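Local coordinates for reticulocyte-binding protein 2a (Plasmodium vivax, PDB 4Z8N), which probably helps the malaria parasite invade red blood cells, using its largely helical erythrocyte-binding domain to engage the host cell surface, at residues T186-V191 and A203-Q208; V83-E88 and L277-K282; S175-S180 and E209-I214. All blocks are in the same frame, centred on the assembly; numbering follows the deposited sequence.

Interaction 1: residues T186-V191 and A203-Q208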
loop_
_atom_site.group_PDB
_atom_site.type_symbol
_atom_site.label_atom_id
_atom_site.label_comp_id
_atom_site.label_asym_id
_atom_site.label_seq_id
_atom_site.Cartn_x
_atom_site.Cartn_y
_atom_site.Cartn_z
ATOM N N THR A 186 10.933 -14.721 20.306
ATOM C CA THR A 186 11.974 -15.129 21.236
ATOM C C THR A 186 11.450 -16.165 22.226
ATOM O O THR A 186 12.110 -17.165 22.503
ATOM C CB THR A 186 12.526 -13.919 22.005
ATOM O OG1 THR A 186 13.135 -13.008 21.082
ATOM C CG2 THR A 186 13.549 -14.363 23.035
ATOM N N LEU A 187 10.255 -15.919 22.748
ATOM C CA LEU A 187 9.605 -16.848 23.663
ATOM C C LEU A 187 9.415 -18.232 23.035
ATOM O O LEU A 187 9.662 -19.254 23.679
ATOM C CB LEU A 187 8.257 -16.283 24.111
ATOM C CG LEU A 187 7.386 -17.197 24.972
ATOM C CD1 LEU A 187 8.054 -17.476 26.311
ATOM C CD2 LEU A 187 6.008 -16.587 25.167
ATOM N N MET A 188 8.987 -18.259 21.775
ATOM C CA MET A 188 8.738 -19.519 21.078
ATOM C C MET A 188 10.030 -20.291 20.804
ATOM O O MET A 188 10.008 -21.517 20.685
ATOM C CB MET A 188 7.984 -19.272 19.769
ATOM C CG MET A 188 6.538 -18.838 19.959
ATOM S SD MET A 188 5.567 -19.967 20.985
ATOM C CE MET A 188 5.583 -21.448 19.977
ATOM N N LEU A 189 11.151 -19.580 20.705
ATOM C CA LEU A 189 12.451 -20.235 20.589
ATOM C C LEU A 189 12.758 -21.005 21.869
ATOM O O LEU A 189 13.395 -22.058 21.834
ATOM C CB LEU A 189 13.560 -19.219 20.311
ATOM C CG LEU A 189 13.570 -18.514 18.954
ATOM C CD1 LEU A 189 14.727 -17.530 18.890
ATOM C CD2 LEU A 189 13.655 -19.523 17.816
ATOM N N LYS A 190 12.306 -20.471 22.999
ATOM C CA LYS A 190 12.486 -21.150 24.277
ATOM C C LYS A 190 11.499 -22.311 24.405
ATOM O O LYS A 190 11.809 -23.337 25.008
ATOM C CB LYS A 190 12.314 -20.170 25.442
ATOM C CG LYS A 190 12.680 -20.753 26.795
ATOM C CD LYS A 190 14.126 -21.220 26.811
ATOM C CE LYS A 190 14.323 -22.369 27.779
ATOM N NZ LYS A 190 15.700 -22.923 27.698
ATOM N N VAL A 191 10.312 -22.138 23.828
ATOM C CA VAL A 191 9.278 -23.170 23.848
ATOM C C VAL A 191 9.722 -24.420 23.089
ATOM O O VAL A 191 9.539 -25.545 23.563
ATOM C CB VAL A 191 7.955 -22.652 23.245
ATOM C CG1 VAL A 191 6.968 -23.792 23.055
ATOM C CG2 VAL A 191 7.360 -21.566 24.127
ATOM N N ALA A 203 1.760 -23.172 13.944
ATOM C CA ALA A 203 0.795 -22.134 13.583
ATOM C C ALA A 203 1.133 -20.775 14.208
ATOM O O ALA A 203 0.985 -19.734 13.571
ATOM C CB ALA A 203 -0.614 -22.565 13.984
ATOM N N ILE A 204 1.577 -20.803 15.461
ATOM C CA ILE A 204 1.962 -19.608 16.212
ATOM C C ILE A 204 3.121 -18.902 15.518
ATOM O O ILE A 204 3.096 -17.697 15.239
ATOM C CB ILE A 204 2.366 -19.993 17.650
ATOM C CG1 ILE A 204 1.139 -20.404 18.452
ATOM C CG2 ILE A 204 3.084 -18.872 18.354
ATOM C CD1 ILE A 204 1.460 -20.840 19.857
ATOM N N ASN A 205 4.149 -19.700 15.289
ATOM C CA ASN A 205 5.273 -19.435 14.414
ATOM C C ASN A 205 4.945 -18.859 13.042
ATOM O O ASN A 205 5.562 -17.886 12.643
ATOM C CB ASN A 205 5.983 -20.764 14.306
ATOM C CG ASN A 205 7.045 -20.932 15.354
ATOM O OD1 ASN A 205 8.182 -20.595 15.071
ATOM N ND2 ASN A 205 6.623 -21.095 16.648
ATOM N N PHE A 206 3.968 -19.425 12.334
ATOM C CA PHE A 206 3.524 -18.858 11.053
ATOM C C PHE A 206 2.765 -17.526 11.189
ATOM O O PHE A 206 2.991 -16.577 10.426
ATOM C CB PHE A 206 2.644 -19.869 10.329
ATOM C CG PHE A 206 1.942 -19.316 9.125
ATOM C CD1 PHE A 206 2.636 -19.095 7.948
ATOM C CD2 PHE A 206 0.586 -19.039 9.165
ATOM C CE1 PHE A 206 1.995 -18.602 6.839
ATOM C CE2 PHE A 206 -0.060 -18.545 8.058
ATOM C CZ PHE A 206 0.644 -18.326 6.893
ATOM N N LEU A 207 1.845 -17.483 12.149
ATOM C CA LEU A 207 1.017 -16.304 12.394
ATOM C C LEU A 207 1.829 -15.102 12.891
ATOM O O LEU A 207 1.644 -13.992 12.403
ATOM C CB LEU A 207 -0.086 -16.640 13.395
ATOM C CG LEU A 207 -1.174 -15.585 13.575
ATOM C CD1 LEU A 207 -1.674 -15.088 12.232
ATOM C CD2 LEU A 207 -2.306 -16.172 14.369
ATOM N N GLN A 208 2.830 -15.355 13.731
ATOM C CA GLN A 208 3.792 -14.346 14.153
ATOM C C GLN A 208 4.565 -13.809 12.972
ATOM O O GLN A 208 4.804 -12.641 12.885
ATOM C CB GLN A 208 4.790 -14.859 15.194
ATOM C CG GLN A 208 4.268 -14.970 16.601
ATOM C CD GLN A 208 5.190 -15.694 17.559
ATOM O OE1 GLN A 208 4.934 -15.742 18.722
ATOM N NE2 GLN A 208 6.241 -16.258 17.062
#
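Met188 reaches across from helix 168-194 and lies over a patch of helix 199-237 formed by Ile204, Asn205 and Gln208. Its CG stands anti to the carbonyl carbon (chi1 -70°), and further bends at chi2 and chi3 fold the thioether, so that its sulfur and methyl lie along the opposing helix. SD rests 3.8 Å from Ile204 CG2, the methyl branch of an isoleucine whose side chain crosses the methionine at about a right angle. The terminal CE sits 3.5 Å from Asn205 ND2, a van der Waals contact; Asn205 ND2 hydrogen-bonds to Ile201 O, one turn back on its own helix. The end of the extended Gln208 side chain comes to Met188 CG, slanting across it. No hydrogen bond joins the two segments, and the contact rests on the flexible methionine alone facing three residues. The axes of the two short segments lie 10.9 Å apart, a gap that the long methionine bridges. Met188, Ile204 and Gln208 are buried, Ile204 also leaning on Leu287 and Tyr288 of helix 246-297. With an angle of 161° between the two directions and a short connection nearby, this is the packing of an antiparallel helical hairpin.

Interaction 2: residues V83-E88 and L277-K282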
loop_
_atom_site.group_PDB
_atom_site.type_symbol
_atom_site.label_atom_id
_atom_site.label_comp_id
_atom_site.label_asym_id
_atom_site.label_seq_id
_atom_site.Cartn_x
_atom_site.Cartn_y
_atom_site.Cartn_z
ATOM N N VAL A 83 -5.546 -23.067 6.063
ATOM C CA VAL A 83 -5.082 -24.330 6.632
ATOM C C VAL A 83 -3.981 -24.096 7.666
ATOM O O VAL A 83 -3.969 -24.715 8.732
ATOM C CB VAL A 83 -4.549 -25.291 5.544
ATOM C CG1 VAL A 83 -4.084 -26.599 6.171
ATOM C CG2 VAL A 83 -5.616 -25.558 4.495
ATOM N N LEU A 84 -3.062 -23.191 7.347
ATOM C CA LEU A 84 -1.917 -22.916 8.209
ATOM C C LEU A 84 -2.302 -22.151 9.474
ATOM O O LEU A 84 -1.586 -22.199 10.476
ATOM C CB LEU A 84 -0.853 -22.134 7.435
ATOM C CG LEU A 84 -0.206 -22.851 6.250
ATOM C CD1 LEU A 84 0.660 -21.886 5.458
ATOM C CD2 LEU A 84 0.615 -24.043 6.723
ATOM N N GLU A 85 -3.428 -21.445 9.427
ATOM C CA GLU A 85 -3.885 -20.660 10.573
ATOM C C GLU A 85 -4.781 -21.475 11.491
ATOM O O GLU A 85 -4.877 -21.202 12.688
ATOM C CB GLU A 85 -4.628 -19.407 10.108
ATOM C CG GLU A 85 -3.727 -18.329 9.536
ATOM C CD GLU A 85 -4.490 -17.070 9.172
ATOM O OE1 GLU A 85 -5.737 -17.121 9.129
ATOM O OE2 GLU A 85 -3.841 -16.030 8.941
ATOM N N TYR A 86 -5.441 -22.477 10.921
ATOM C CA TYR A 86 -6.327 -23.338 11.691
ATOM C C TYR A 86 -6.023 -24.815 11.451
ATOM O O TYR A 86 -6.865 -25.542 10.928
ATOM C CB TYR A 86 -7.787 -23.034 11.345
ATOM C CG TYR A 86 -8.196 -21.607 11.646
ATOM C CD1 TYR A 86 -8.019 -20.599 10.706
ATOM C CD2 TYR A 86 -8.753 -21.268 12.872
ATOM C CE1 TYR A 86 -8.388 -19.294 10.980
ATOM C CE2 TYR A 86 -9.126 -19.967 13.154
ATOM C CZ TYR A 86 -8.941 -18.984 12.205
ATOM O OH TYR A 86 -9.312 -17.688 12.485
ATOM N N PRO A 87 -4.816 -25.264 11.842
ATOM C CA PRO A 87 -4.416 -26.647 11.558
ATOM C C PRO A 87 -5.184 -27.678 12.380
ATOM O O PRO A 87 -5.459 -28.770 11.882
ATOM C CB PRO A 87 -2.928 -26.664 11.927
ATOM C CG PRO A 87 -2.788 -25.600 12.960
ATOM C CD PRO A 87 -3.770 -24.526 12.577
ATOM N N GLU A 88 -5.514 -27.334 13.621
ATOM C CA GLU A 88 -6.209 -28.257 14.509
ATOM C C GLU A 88 -7.611 -28.556 13.986
ATOM O O GLU A 88 -8.047 -29.705 13.981
ATOM C CB GLU A 88 -6.282 -27.692 15.930
ATOM C CG GLU A 88 -4.933 -27.305 16.530
ATOM C CD GLU A 88 -4.602 -25.828 16.353
ATOM O OE1 GLU A 88 -5.187 -25.182 15.457
ATOM O OE2 GLU A 88 -3.764 -25.308 17.122
ATOM N N LEU A 277 -4.379 -6.891 11.252
ATOM C CA LEU A 277 -3.610 -7.209 12.451
ATOM C C LEU A 277 -4.508 -7.622 13.614
ATOM O O LEU A 277 -4.169 -8.528 14.376
ATOM C CB LEU A 277 -2.746 -6.018 12.853
ATOM C CG LEU A 277 -1.579 -5.730 11.911
ATOM C CD1 LEU A 277 -0.872 -4.459 12.333
ATOM C CD2 LEU A 277 -0.614 -6.908 11.896
ATOM N N LYS A 278 -5.650 -6.952 13.744
ATOM C CA LYS A 278 -6.641 -7.293 14.761
ATOM C C LYS A 278 -7.153 -8.717 14.577
ATOM O O LYS A 278 -7.268 -9.474 15.543
ATOM C CB LYS A 278 -7.812 -6.305 14.719
ATOM C CG LYS A 278 -9.050 -6.745 15.490
ATOM C CD LYS A 278 -8.767 -6.913 16.974
ATOM C CE LYS A 278 -10.040 -7.236 17.740
ATOM N NZ LYS A 278 -9.754 -7.920 19.028
ATOM N N GLU A 279 -7.462 -9.072 13.335
ATOM C CA GLU A 279 -7.937 -10.412 13.016
ATOM C C GLU A 279 -6.891 -11.465 13.371
ATOM O O GLU A 279 -7.204 -12.468 14.009
ATOM C CB GLU A 279 -8.301 -10.520 11.533
ATOM C CG GLU A 279 -8.722 -11.919 11.108
ATOM C CD GLU A 279 -8.185 -12.308 9.742
ATOM O OE1 GLU A 279 -8.236 -11.467 8.820
ATOM O OE2 GLU A 279 -7.706 -13.452 9.590
ATOM N N LYS A 280 -5.650 -11.224 12.956
ATOM C CA LYS A 280 -4.563 -12.167 13.203
ATOM C C LYS A 280 -4.218 -12.215 14.686
ATOM O O LYS A 280 -3.920 -13.278 15.227
ATOM C CB LYS A 280 -3.321 -11.790 12.393
ATOM C CG LYS A 280 -3.547 -11.599 10.900
ATOM C CD LYS A 280 -3.967 -12.875 10.206
ATOM C CE LYS A 280 -3.935 -12.697 8.694
ATOM N NZ LYS A 280 -4.641 -13.799 7.995
ATOM N N GLY A 281 -4.254 -11.054 15.334
ATOM C CA GLY A 281 -3.960 -10.946 16.753
ATOM C C GLY A 281 -4.903 -11.764 17.613
ATOM O O GLY A 281 -4.471 -12.474 18.521
ATOM N N LYS A 282 -6.197 -11.672 17.323
ATOM C CA LYS A 282 -7.195 -12.461 18.037
ATOM C C LYS A 282 -6.894 -13.954 17.923
ATOM O O LYS A 282 -6.975 -14.690 18.907
ATOM C CB LYS A 282 -8.601 -12.170 17.506
ATOM C CG LYS A 282 -9.636 -13.201 17.926
ATOM C CD LYS A 282 -11.048 -12.779 17.548
ATOM C CE LYS A 282 -12.056 -13.862 17.913
ATOM N NZ LYS A 282 -13.463 -13.416 17.711
#
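Lys280 NZ is gripped by two carboxylates, one from each side of the contact. The shorter bond runs to Glu85 OE2 at 2.6 Å, with the ammonium on the syn lone pair of that oxygen. The second goes to Glu279 OE2 at 3.5 Å, a weak bond between neighbours on the same helix. The lysine reaches the glutamate by bending at chi2 (-65°) and then running straight, so that CD and CE also pass close to Glu85 OE2 and the two side chains cross at about a right angle. Glu85 comes from the last helical turn of helix 71-85, its chain extended beyond CG and directed at helix 246-297. Glu279 OE1 has its main partner in Arg6. Glu85 OE1 and Glu279 OE2 stand 4.2 Å apart, their carboxylate planes turned 73° against each other, and the lysine charge beside both probably eases their repulsion. Glu85 OE2 also lies close to the carboxylate of Glu210 on helix 199-237, a pairing that may raise the affinity of one or the other for a proton. Lys280 itself is buried, its aliphatic part packing on Leu207 and Met211. The arrangement is a largely buried salt-bridge network, tying the end of helix 71-85 to the long helix 246-297 within the Rh5-like helical domain.

Interaction 3: residues S175-S180 and E209-I214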
loop_
_atom_site.group_PDB
_atom_site.type_symbol
_atom_site.label_atom_id
_atom_site.label_comp_id
_atom_site.label_asym_id
_atom_site.label_seq_id
_atom_site.Cartn_x
_atom_site.Cartn_y
_atom_site.Cartn_z
ATOM N N SER A 175 4.656 -0.062 15.804
ATOM C CA SER A 175 5.914 -0.195 16.529
ATOM C C SER A 175 5.750 -0.992 17.824
ATOM O O SER A 175 6.590 -1.825 18.166
ATOM C CB SER A 175 6.486 1.191 16.834
ATOM O OG SER A 175 7.618 1.109 17.680
ATOM N N THR A 176 4.661 -0.732 18.539
ATOM C CA THR A 176 4.421 -1.382 19.819
ATOM C C THR A 176 4.012 -2.842 19.625
ATOM O O THR A 176 4.448 -3.725 20.366
ATOM C CB THR A 176 3.343 -0.633 20.626
ATOM O OG1 THR A 176 3.783 0.708 20.863
ATOM C CG2 THR A 176 3.104 -1.302 21.958
ATOM N N LEU A 177 3.187 -3.096 18.616
ATOM C CA LEU A 177 2.778 -4.459 18.308
ATOM C C LEU A 177 3.959 -5.274 17.791
ATOM O O LEU A 177 4.113 -6.446 18.138
ATOM C CB LEU A 177 1.640 -4.467 17.286
ATOM C CG LEU A 177 0.997 -5.832 17.033
ATOM C CD1 LEU A 177 0.436 -6.399 18.330
ATOM C CD2 LEU A 177 -0.090 -5.729 15.974
ATOM N N LYS A 178 4.793 -4.649 16.963
ATOM C CA LYS A 178 5.993 -5.306 16.450
ATOM C C LYS A 178 6.876 -5.805 17.584
ATOM O O LYS A 178 7.362 -6.934 17.551
ATOM C CB LYS A 178 6.782 -4.353 15.554
ATOM C CG LYS A 178 8.035 -4.952 14.940
ATOM C CD LYS A 178 8.736 -3.917 14.074
ATOM C CE LYS A 178 9.922 -4.507 13.341
ATOM N NZ LYS A 178 10.583 -3.487 12.480
ATOM N N ALA A 179 7.072 -4.958 18.591
ATOM C CA ALA A 179 7.900 -5.309 19.735
ATOM C C ALA A 179 7.347 -6.526 20.476
ATOM O O ALA A 179 8.102 -7.421 20.847
ATOM C CB ALA A 179 8.026 -4.121 20.680
ATOM N N SER A 180 6.033 -6.562 20.684
ATOM C CA SER A 180 5.415 -7.682 21.391
ATOM C C SER A 180 5.512 -8.967 20.567
ATOM O O SER A 180 5.640 -10.061 21.121
ATOM C CB SER A 180 3.952 -7.377 21.737
ATOM O OG SER A 180 3.170 -7.175 20.574
ATOM N N GLU A 209 4.971 -14.681 12.071
ATOM C CA GLU A 209 5.760 -14.206 10.931
ATOM C C GLU A 209 4.946 -13.354 9.957
ATOM O O GLU A 209 5.433 -12.335 9.464
ATOM C CB GLU A 209 6.389 -15.375 10.171
ATOM C CG GLU A 209 7.440 -14.963 9.126
ATOM C CD GLU A 209 8.355 -16.115 8.741
ATOM O OE1 GLU A 209 8.266 -17.170 9.402
ATOM O OE2 GLU A 209 9.152 -15.975 7.786
ATOM N N GLU A 210 3.715 -13.764 9.665
ATOM C CA GLU A 210 2.908 -13.002 8.720
ATOM C C GLU A 210 2.412 -11.707 9.361
ATOM O O GLU A 210 2.161 -10.728 8.665
ATOM C CB GLU A 210 1.744 -13.848 8.175
ATOM C CG GLU A 210 0.679 -14.263 9.174
ATOM C CD GLU A 210 -0.456 -15.042 8.512
ATOM O OE1 GLU A 210 -0.688 -14.860 7.297
ATOM O OE2 GLU A 210 -1.117 -15.844 9.204
ATOM N N MET A 211 2.304 -11.679 10.685
ATOM C CA MET A 211 1.963 -10.432 11.363
ATOM C C MET A 211 3.121 -9.444 11.277
ATOM O O MET A 211 2.906 -8.244 11.101
ATOM C CB MET A 211 1.575 -10.683 12.819
ATOM C CG MET A 211 0.162 -11.212 12.973
ATOM S SD MET A 211 -0.370 -11.392 14.682
ATOM C CE MET A 211 -0.590 -9.677 15.158
ATOM N N LEU A 212 4.346 -9.952 11.384
ATOM C CA LEU A 212 5.533 -9.122 11.209
ATOM C C LEU A 212 5.641 -8.640 9.760
ATOM O O LEU A 212 6.048 -7.505 9.508
ATOM C CB LEU A 212 6.797 -9.885 11.622
ATOM C CG LEU A 212 6.996 -10.104 13.129
ATOM C CD1 LEU A 212 8.176 -11.027 13.398
ATOM C CD2 LEU A 212 7.186 -8.782 13.856
ATOM N N ASP A 213 5.261 -9.499 8.816
ATOM C CA ASP A 213 5.271 -9.140 7.395
ATOM C C ASP A 213 4.267 -8.040 7.081
ATOM O O ASP A 213 4.548 -7.133 6.298
ATOM C CB ASP A 213 4.974 -10.363 6.526
ATOM C CG ASP A 213 6.127 -11.338 6.478
ATOM O OD1 ASP A 213 7.285 -10.900 6.647
ATOM O OD2 ASP A 213 5.875 -12.542 6.271
ATOM N N ILE A 214 3.087 -8.143 7.682
ATOM C CA ILE A 214 2.060 -7.118 7.547
ATOM C C ILE A 214 2.567 -5.786 8.101
ATOM O O ILE A 214 2.348 -4.732 7.502
ATOM C CB ILE A 214 0.761 -7.527 8.274
ATOM C CG1 ILE A 214 0.099 -8.707 7.560
ATOM C CG2 ILE A 214 -0.206 -6.365 8.347
ATOM C CD1 ILE A 214 -1.130 -9.236 8.271
#
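Two pairs of side chains, each crossing at about a right angle, make up the contact between residues 175-180 and 209-214: Leu177 with Met211, and Lys178 with Leu212. In the first pair the Leu177 branch CD2 meets the terminal methyl CE of Met211 at 4.1 Å. Both residues start out pointing toward the opposing helix, and the methionine completes the approach by running extended from CA to the sulfur and then bending at chi3 (72°), which carries CE to the leucine. In the second pair only the aliphatic base of the lysine takes part, CG of Lys178 lying 4.1 Å from Leu212 CD2. The same methyl lies equally near the backbone oxygen of Lys178, so it nestles against the helix surface at the root of the side chain. Lys178 is extended throughout, with CG anti to the backbone N (chi1 -179°), and its ammonium is carried off past the leucine to a long, weak ion pair with Glu219.

Spacing is relaxed: nothing crosses the gap closer than these methyl and methylene groups, and no hydrogen bond links the segments, although the backbones come to 6.5 Å between Lys178 CA and Leu212 CA. Within 175-180, Ser180 OG donates to Leu177 O at 2.7 Å, tilted 25° from the carbonyl plane, an intrahelical bond of a serine to the residue three places earlier.

Met211 is buried, and it and Leu212 both pack against Leu181. Lys178 lies at the margin, whereas Leu212 is well covered by the opposing helix. Behind the first pair runs helix 246-297: Leu177 touches its Leu277 and Met211 its Lys280, so helices 168-194, 199-237 and 246-297 meet here in a three-way packing.

Interactions 1 and 3 are successive stations along one antiparallel pair, helices 168-194 and 199-237, with centres about 12 Å apart; on helix 199-237 their segments, 203-208 and 209-214, follow directly on each other. Interaction 1 lies nearer the turn of this hairpin and is nested inside the loop closed by interaction 3, which is itself enclosed by interaction 2. The last brings helix 71-85 against helix 246-297, its centre about 13 Å from interaction 1 and 14 Å from interaction 3. Helix 199-237 is the common neighbour: Ala203 packs on Pro87, Phe206 on Leu84, and Ile214 on Leu277. Together they join early and late helices of the erythrocyte-binding domain into one bundle.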